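Long-range contact in RagA protein (Porphyromonas gingivalis, PDB 6SLN), which probably imports peptides across the outer membrane as a TonB-dependent receptor, its beta-barrel closed from outside by a partner protein: residues Y385-R399 and D875-N889. Residues are numbered along the deposited sequence; the frame is centred on the assembly and turned at random.
Sequences YYMGSGTFGVLTMPR and DRYFTENGGGLMQLN
The carbonyl oxygens of Leu-395 and Thr-396, at the C-terminal end of helix 390-396, are both taken by one residue of the other segment, Asn-889. Its backbone N donates to Thr-396 O at 2.9 Å. CG of Asn-889 lies anti to that backbone N (chi1 -165°), an extension that takes the amide away from it and lets ND2 reach Leu-395 O at 3.3 Å; the bond runs nearly end-on to this carbonyl and within the amide plane. ND2 also donates to Met-240 O, so the amide is held between two backbone oxygens. Over one face of the Arg-399 guanidinium lies this ND2, while NH1 and NH2 of Arg-399 both grip Val-394 O.

At the other end three rings cluster. Phe-392 turns its edge to the face of Phe-878, with planes at 70° and CE1 of Phe-392 3.8 Å from CG of Phe-878. Phe-878 CE2 sits over the centre of the Tyr-385 ring, and the two rings meet obliquely, their planes at 37°. The bound peptide packs on Tyr-385 and Phe-878, so these two residues line its site. Tyr-385 OH donates to the anti lone pair of Asp-875 OD1 at 2.7 Å; OD1 also accepts from Asn-981 N, and a water joins OD2 to Thr-391 OG1. Leu-888 fills the middle, its CD2 3.5 Å from Met-387 SD.

The contact joins two loop regions of the barrel. Helix 874-879 directly follows barrel strand 857-873, and helices 234-237, 242-252 and 301-305 pack around helix 390-396 and its exit.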
loop_
_atom_site.group_PDB
_atom_site.type_symbol
_atom_site.label_atom_id
_atom_site.label_comp_id
_atom_site.label_asym_id
_atom_site.label_seq_id
_atom_site.Cartn_x
_atom_site.Cartn_y
_atom_site.Cartn_z
ATOM N N TYR A 385 -23.370 -4.845 -19.678
ATOM C CA TYR A 385 -23.935 -5.871 -20.555
ATOM C C TYR A 385 -22.819 -6.850 -20.896
ATOM O O TYR A 385 -22.074 -6.665 -21.860
ATOM C CB TYR A 385 -24.569 -5.272 -21.829
ATOM C CG TYR A 385 -25.969 -4.800 -21.596
ATOM C CD1 TYR A 385 -27.015 -5.699 -21.437
ATOM C CD2 TYR A 385 -26.253 -3.449 -21.508
ATOM C CE1 TYR A 385 -28.313 -5.250 -21.213
ATOM C CE2 TYR A 385 -27.547 -2.990 -21.285
ATOM C CZ TYR A 385 -28.567 -3.886 -21.138
ATOM O OH TYR A 385 -29.833 -3.409 -20.909
ATOM N N TYR A 386 -22.721 -7.899 -20.094
ATOM C CA TYR A 386 -21.779 -8.983 -20.301
ATOM C C TYR A 386 -22.579 -10.260 -20.509
ATOM O O TYR A 386 -23.502 -10.544 -19.736
ATOM C CB TYR A 386 -20.869 -9.141 -19.093
ATOM C CG TYR A 386 -19.899 -8.015 -18.840
ATOM C CD1 TYR A 386 -18.714 -7.923 -19.566
ATOM C CD2 TYR A 386 -20.133 -7.072 -17.835
ATOM C CE1 TYR A 386 -17.805 -6.921 -19.323
ATOM C CE2 TYR A 386 -19.219 -6.053 -17.582
ATOM C CZ TYR A 386 -18.057 -5.988 -18.332
ATOM O OH TYR A 386 -17.129 -4.990 -18.109
ATOM N N MET A 387 -22.235 -11.029 -21.540
ATOM C CA MET A 387 -22.933 -12.294 -21.736
ATOM C C MET A 387 -22.806 -13.185 -20.510
ATOM O O MET A 387 -21.726 -13.324 -19.923
ATOM C CB MET A 387 -22.400 -13.050 -22.936
ATOM C CG MET A 387 -23.367 -14.100 -23.368
ATOM S SD MET A 387 -23.525 -14.017 -25.132
ATOM C CE MET A 387 -21.829 -14.301 -25.641
ATOM N N GLY A 388 -23.924 -13.770 -20.117
ATOM C CA GLY A 388 -23.968 -14.659 -18.988
ATOM C C GLY A 388 -24.080 -13.982 -17.646
ATOM O O GLY A 388 -24.227 -14.678 -16.633
ATOM N N SER A 389 -24.038 -12.656 -17.595
ATOM C CA SER A 389 -24.034 -11.948 -16.324
ATOM C C SER A 389 -25.394 -11.315 -16.030
ATOM O O SER A 389 -26.078 -10.835 -16.933
ATOM C CB SER A 389 -22.937 -10.889 -16.324
ATOM O OG SER A 389 -23.084 -10.003 -15.224
ATOM N N GLY A 390 -25.792 -11.340 -14.761
ATOM C CA GLY A 390 -26.886 -10.538 -14.264
ATOM C C GLY A 390 -28.243 -10.939 -14.781
ATOM O O GLY A 390 -28.422 -11.945 -15.463
ATOM N N THR A 391 -29.231 -10.113 -14.427
ATOM C CA THR A 391 -30.574 -10.342 -14.945
ATOM C C THR A 391 -30.573 -10.305 -16.461
ATOM O O THR A 391 -31.394 -10.969 -17.099
ATOM C CB THR A 391 -31.545 -9.309 -14.404
ATOM O OG1 THR A 391 -30.950 -8.013 -14.528
ATOM C CG2 THR A 391 -31.871 -9.589 -12.958
ATOM N N PHE A 392 -29.648 -9.553 -17.049
ATOM C CA PHE A 392 -29.461 -9.600 -18.492
ATOM C C PHE A 392 -29.172 -11.019 -18.964
ATOM O O PHE A 392 -29.773 -11.496 -19.932
ATOM C CB PHE A 392 -28.325 -8.667 -18.899
ATOM C CG PHE A 392 -27.895 -8.844 -20.311
ATOM C CD1 PHE A 392 -28.733 -8.483 -21.348
ATOM C CD2 PHE A 392 -26.670 -9.403 -20.607
ATOM C CE1 PHE A 392 -28.344 -8.643 -22.664
ATOM C CE2 PHE A 392 -26.267 -9.569 -21.918
ATOM C CZ PHE A 392 -27.112 -9.186 -22.956
ATOM N N GLY A 393 -28.226 -11.699 -18.310
ATOM C CA GLY A 393 -27.884 -13.050 -18.719
ATOM C C GLY A 393 -28.984 -14.045 -18.406
ATOM O O GLY A 393 -29.212 -14.989 -19.170
ATOM N N VAL A 394 -29.691 -13.839 -17.294
ATOM C CA VAL A 394 -30.836 -14.682 -16.967
ATOM C C VAL A 394 -31.800 -14.762 -18.141
ATOM O O VAL A 394 -32.327 -15.835 -18.459
ATOM C CB VAL A 394 -31.533 -14.160 -15.699
ATOM C CG1 VAL A 394 -32.858 -14.870 -15.496
ATOM C CG2 VAL A 394 -30.615 -14.340 -14.488
ATOM N N LEU A 395 -32.049 -13.632 -18.805
ATOM C CA LEU A 395 -32.926 -13.635 -19.966
ATOM C C LEU A 395 -32.193 -14.072 -21.227
ATOM O O LEU A 395 -32.736 -14.831 -22.029
ATOM C CB LEU A 395 -33.529 -12.246 -20.184
ATOM C CG LEU A 395 -34.295 -11.580 -19.039
ATOM C CD1 LEU A 395 -34.894 -10.277 -19.518
ATOM C CD2 LEU A 395 -35.365 -12.494 -18.442
ATOM N N THR A 396 -30.970 -13.611 -21.444
ATOM C CA THR A 396 -30.406 -13.708 -22.787
ATOM C C THR A 396 -29.568 -14.949 -23.029
ATOM O O THR A 396 -29.096 -15.135 -24.152
ATOM C CB THR A 396 -29.561 -12.464 -23.120
ATOM O OG1 THR A 396 -28.629 -12.211 -22.063
ATOM C CG2 THR A 396 -30.469 -11.286 -23.278
ATOM N N MET A 397 -29.340 -15.779 -22.032
ATOM C CA MET A 397 -28.558 -16.985 -22.281
ATOM C C MET A 397 -29.413 -17.984 -23.055
ATOM O O MET A 397 -30.543 -18.276 -22.637
ATOM C CB MET A 397 -28.046 -17.602 -20.963
ATOM C CG MET A 397 -26.796 -16.918 -20.353
ATOM S SD MET A 397 -25.397 -16.861 -21.483
ATOM C CE MET A 397 -25.122 -18.557 -21.934
ATOM N N PRO A 398 -28.943 -18.481 -24.202
ATOM C CA PRO A 398 -29.626 -19.602 -24.856
ATOM C C PRO A 398 -29.936 -20.681 -23.835
ATOM O O PRO A 398 -29.084 -21.080 -23.053
ATOM C CB PRO A 398 -28.608 -20.089 -25.891
ATOM C CG PRO A 398 -27.760 -18.902 -26.174
ATOM C CD PRO A 398 -27.685 -18.128 -24.883
ATOM N N ARG A 399 -31.181 -21.124 -23.813
ATOM C CA ARG A 399 -31.586 -22.084 -22.804
ATOM C C ARG A 399 -31.019 -23.481 -23.041
ATOM O O ARG A 399 -31.067 -24.303 -22.123
ATOM C CB ARG A 399 -33.108 -22.111 -22.724
ATOM C CG ARG A 399 -33.672 -21.183 -21.678
ATOM C CD ARG A 399 -33.477 -19.739 -22.065
ATOM N NE ARG A 399 -34.174 -18.875 -21.129
ATOM C CZ ARG A 399 -33.580 -17.970 -20.370
ATOM N NH1 ARG A 399 -32.262 -17.786 -20.440
ATOM N NH2 ARG A 399 -34.313 -17.255 -19.536
ATOM N N ASP A 875 -32.637 -3.454 -21.708
ATOM C CA ASP A 875 -32.673 -4.911 -21.883
ATOM C C ASP A 875 -33.493 -5.279 -23.110
ATOM O O ASP A 875 -33.081 -6.118 -23.925
ATOM C CB ASP A 875 -33.276 -5.600 -20.656
ATOM C CG ASP A 875 -32.263 -5.874 -19.558
ATOM O OD1 ASP A 875 -31.121 -5.376 -19.641
ATOM O OD2 ASP A 875 -32.631 -6.579 -18.590
ATOM N N ARG A 876 -34.659 -4.647 -23.262
ATOM C CA ARG A 876 -35.510 -4.973 -24.393
ATOM C C ARG A 876 -34.867 -4.603 -25.724
ATOM O O ARG A 876 -35.295 -5.124 -26.757
ATOM C CB ARG A 876 -36.895 -4.326 -24.229
ATOM C CG ARG A 876 -37.707 -4.956 -23.088
ATOM C CD ARG A 876 -39.153 -4.502 -22.985
ATOM N NE ARG A 876 -39.709 -4.207 -24.296
ATOM C CZ ARG A 876 -40.059 -2.984 -24.685
ATOM N NH1 ARG A 876 -39.909 -1.963 -23.850
ATOM N NH2 ARG A 876 -40.542 -2.770 -25.904
ATOM N N TYR A 877 -33.820 -3.777 -25.734
ATOM C CA TYR A 877 -33.107 -3.557 -26.989
ATOM C C TYR A 877 -32.398 -4.824 -27.444
ATOM O O TYR A 877 -32.134 -4.984 -28.642
ATOM C CB TYR A 877 -32.102 -2.393 -26.865
ATOM C CG TYR A 877 -31.229 -2.198 -28.090
ATOM C CD1 TYR A 877 -29.997 -2.830 -28.211
ATOM C CD2 TYR A 877 -31.634 -1.386 -29.122
ATOM C CE1 TYR A 877 -29.206 -2.658 -29.337
ATOM C CE2 TYR A 877 -30.846 -1.196 -30.245
ATOM C CZ TYR A 877 -29.640 -1.836 -30.352
ATOM O OH TYR A 877 -28.872 -1.640 -31.478
ATOM N N PHE A 878 -32.091 -5.722 -26.510
ATOM C CA PHE A 878 -31.505 -7.010 -26.829
ATOM C C PHE A 878 -32.573 -8.079 -27.012
ATOM O O PHE A 878 -32.575 -8.787 -28.023
ATOM C CB PHE A 878 -30.529 -7.406 -25.733
ATOM C CG PHE A 878 -29.424 -6.442 -25.581
ATOM C CD1 PHE A 878 -28.273 -6.581 -26.332
ATOM C CD2 PHE A 878 -29.541 -5.359 -24.711
ATOM C CE1 PHE A 878 -27.249 -5.672 -26.209
ATOM C CE2 PHE A 878 -28.515 -4.441 -24.575
ATOM C CZ PHE A 878 -27.374 -4.595 -25.326
ATOM N N THR A 879 -33.509 -8.184 -26.065
ATOM C CA THR A 879 -34.462 -9.283 -26.122
ATOM C C THR A 879 -35.464 -9.153 -27.270
ATOM O O THR A 879 -36.071 -10.153 -27.661
ATOM C CB THR A 879 -35.204 -9.385 -24.802
ATOM O OG1 THR A 879 -35.761 -8.105 -24.491
ATOM C CG2 THR A 879 -34.262 -9.799 -23.720
ATOM N N GLU A 880 -35.664 -7.964 -27.832
ATOM C CA GLU A 880 -36.582 -7.844 -28.961
ATOM C C GLU A 880 -35.859 -7.519 -30.261
ATOM O O GLU A 880 -36.500 -7.163 -31.255
ATOM C CB GLU A 880 -37.667 -6.817 -28.650
ATOM C CG GLU A 880 -38.467 -7.227 -27.436
ATOM C CD GLU A 880 -39.479 -6.207 -27.010
ATOM O OE1 GLU A 880 -39.770 -5.304 -27.812
ATOM O OE2 GLU A 880 -39.983 -6.308 -25.875
ATOM N N ASN A 881 -34.534 -7.672 -30.282
ATOM C CA ASN A 881 -33.743 -7.372 -31.469
ATOM C C ASN A 881 -33.801 -8.533 -32.464
ATOM O O ASN A 881 -33.223 -9.603 -32.221
ATOM C CB ASN A 881 -32.306 -7.073 -31.071
ATOM C CG ASN A 881 -31.513 -6.451 -32.193
ATOM O OD1 ASN A 881 -31.608 -6.868 -33.362
ATOM N ND2 ASN A 881 -30.703 -5.452 -31.845
ATOM N N GLY A 882 -34.473 -8.312 -33.597
ATOM C CA GLY A 882 -34.479 -9.271 -34.678
ATOM C C GLY A 882 -33.432 -9.086 -35.762
ATOM O O GLY A 882 -33.428 -9.848 -36.740
ATOM N N GLY A 883 -32.530 -8.114 -35.629
ATOM C CA GLY A 883 -31.558 -7.857 -36.678
ATOM C C GLY A 883 -30.112 -7.891 -36.222
ATOM O O GLY A 883 -29.198 -7.569 -36.990
ATOM N N GLY A 884 -29.895 -8.283 -34.974
ATOM C CA GLY A 884 -28.546 -8.406 -34.460
ATOM C C GLY A 884 -28.611 -9.031 -33.087
ATOM O O GLY A 884 -29.692 -9.218 -32.521
ATOM N N LEU A 885 -27.426 -9.333 -32.547
ATOM C CA LEU A 885 -27.296 -10.080 -31.297
ATOM C C LEU A 885 -28.016 -11.425 -31.388
ATOM O O LEU A 885 -28.642 -11.899 -30.440
ATOM C CB LEU A 885 -27.800 -9.252 -30.126
ATOM C CG LEU A 885 -26.834 -8.099 -29.921
ATOM C CD1 LEU A 885 -27.600 -6.820 -29.641
ATOM C CD2 LEU A 885 -25.879 -8.450 -28.809
ATOM N N MET A 886 -27.927 -12.049 -32.552
ATOM C CA MET A 886 -28.799 -13.172 -32.831
ATOM C C MET A 886 -28.346 -14.453 -32.138
ATOM O O MET A 886 -28.993 -15.494 -32.303
ATOM C CB MET A 886 -28.906 -13.360 -34.340
ATOM C CG MET A 886 -29.533 -12.157 -35.045
ATOM S SD MET A 886 -31.285 -11.973 -34.681
ATOM C CE MET A 886 -31.956 -13.466 -35.427
ATOM N N GLN A 887 -27.265 -14.396 -31.355
ATOM C CA GLN A 887 -26.860 -15.499 -30.496
ATOM C C GLN A 887 -27.520 -15.438 -29.130
ATOM O O GLN A 887 -27.358 -16.367 -28.336
ATOM C CB GLN A 887 -25.345 -15.518 -30.327
ATOM C CG GLN A 887 -24.824 -14.422 -29.405
ATOM C CD GLN A 887 -24.280 -13.237 -30.174
ATOM O OE1 GLN A 887 -24.916 -12.725 -31.112
ATOM N NE2 GLN A 887 -23.086 -12.796 -29.790
ATOM N N LEU A 888 -28.258 -14.379 -28.835
ATOM C CA LEU A 888 -28.893 -14.236 -27.538
ATOM C C LEU A 888 -30.324 -14.733 -27.591
ATOM O O LEU A 888 -31.018 -14.580 -28.603
ATOM C CB LEU A 888 -28.889 -12.784 -27.069
ATOM C CG LEU A 888 -27.562 -12.062 -27.192
ATOM C CD1 LEU A 888 -27.721 -10.623 -26.726
ATOM C CD2 LEU A 888 -26.541 -12.800 -26.372
ATOM N N ASN A 889 -30.764 -15.307 -26.473
ATOM C CA ASN A 889 -32.163 -15.679 -26.339
ATOM C C ASN A 889 -33.016 -14.427 -26.460
ATOM O O ASN A 889 -32.635 -13.356 -25.977
ATOM C CB ASN A 889 -32.410 -16.369 -24.999
ATOM C CG ASN A 889 -33.745 -17.086 -24.945
ATOM O OD1 ASN A 889 -34.164 -17.720 -25.923
ATOM N ND2 ASN A 889 -34.423 -16.999 -23.796
HETATM O O HOH W 1 -32.374 -5.995 -16.141
HETATM O O HOH W 2 -33.175 -20.379 -25.382
#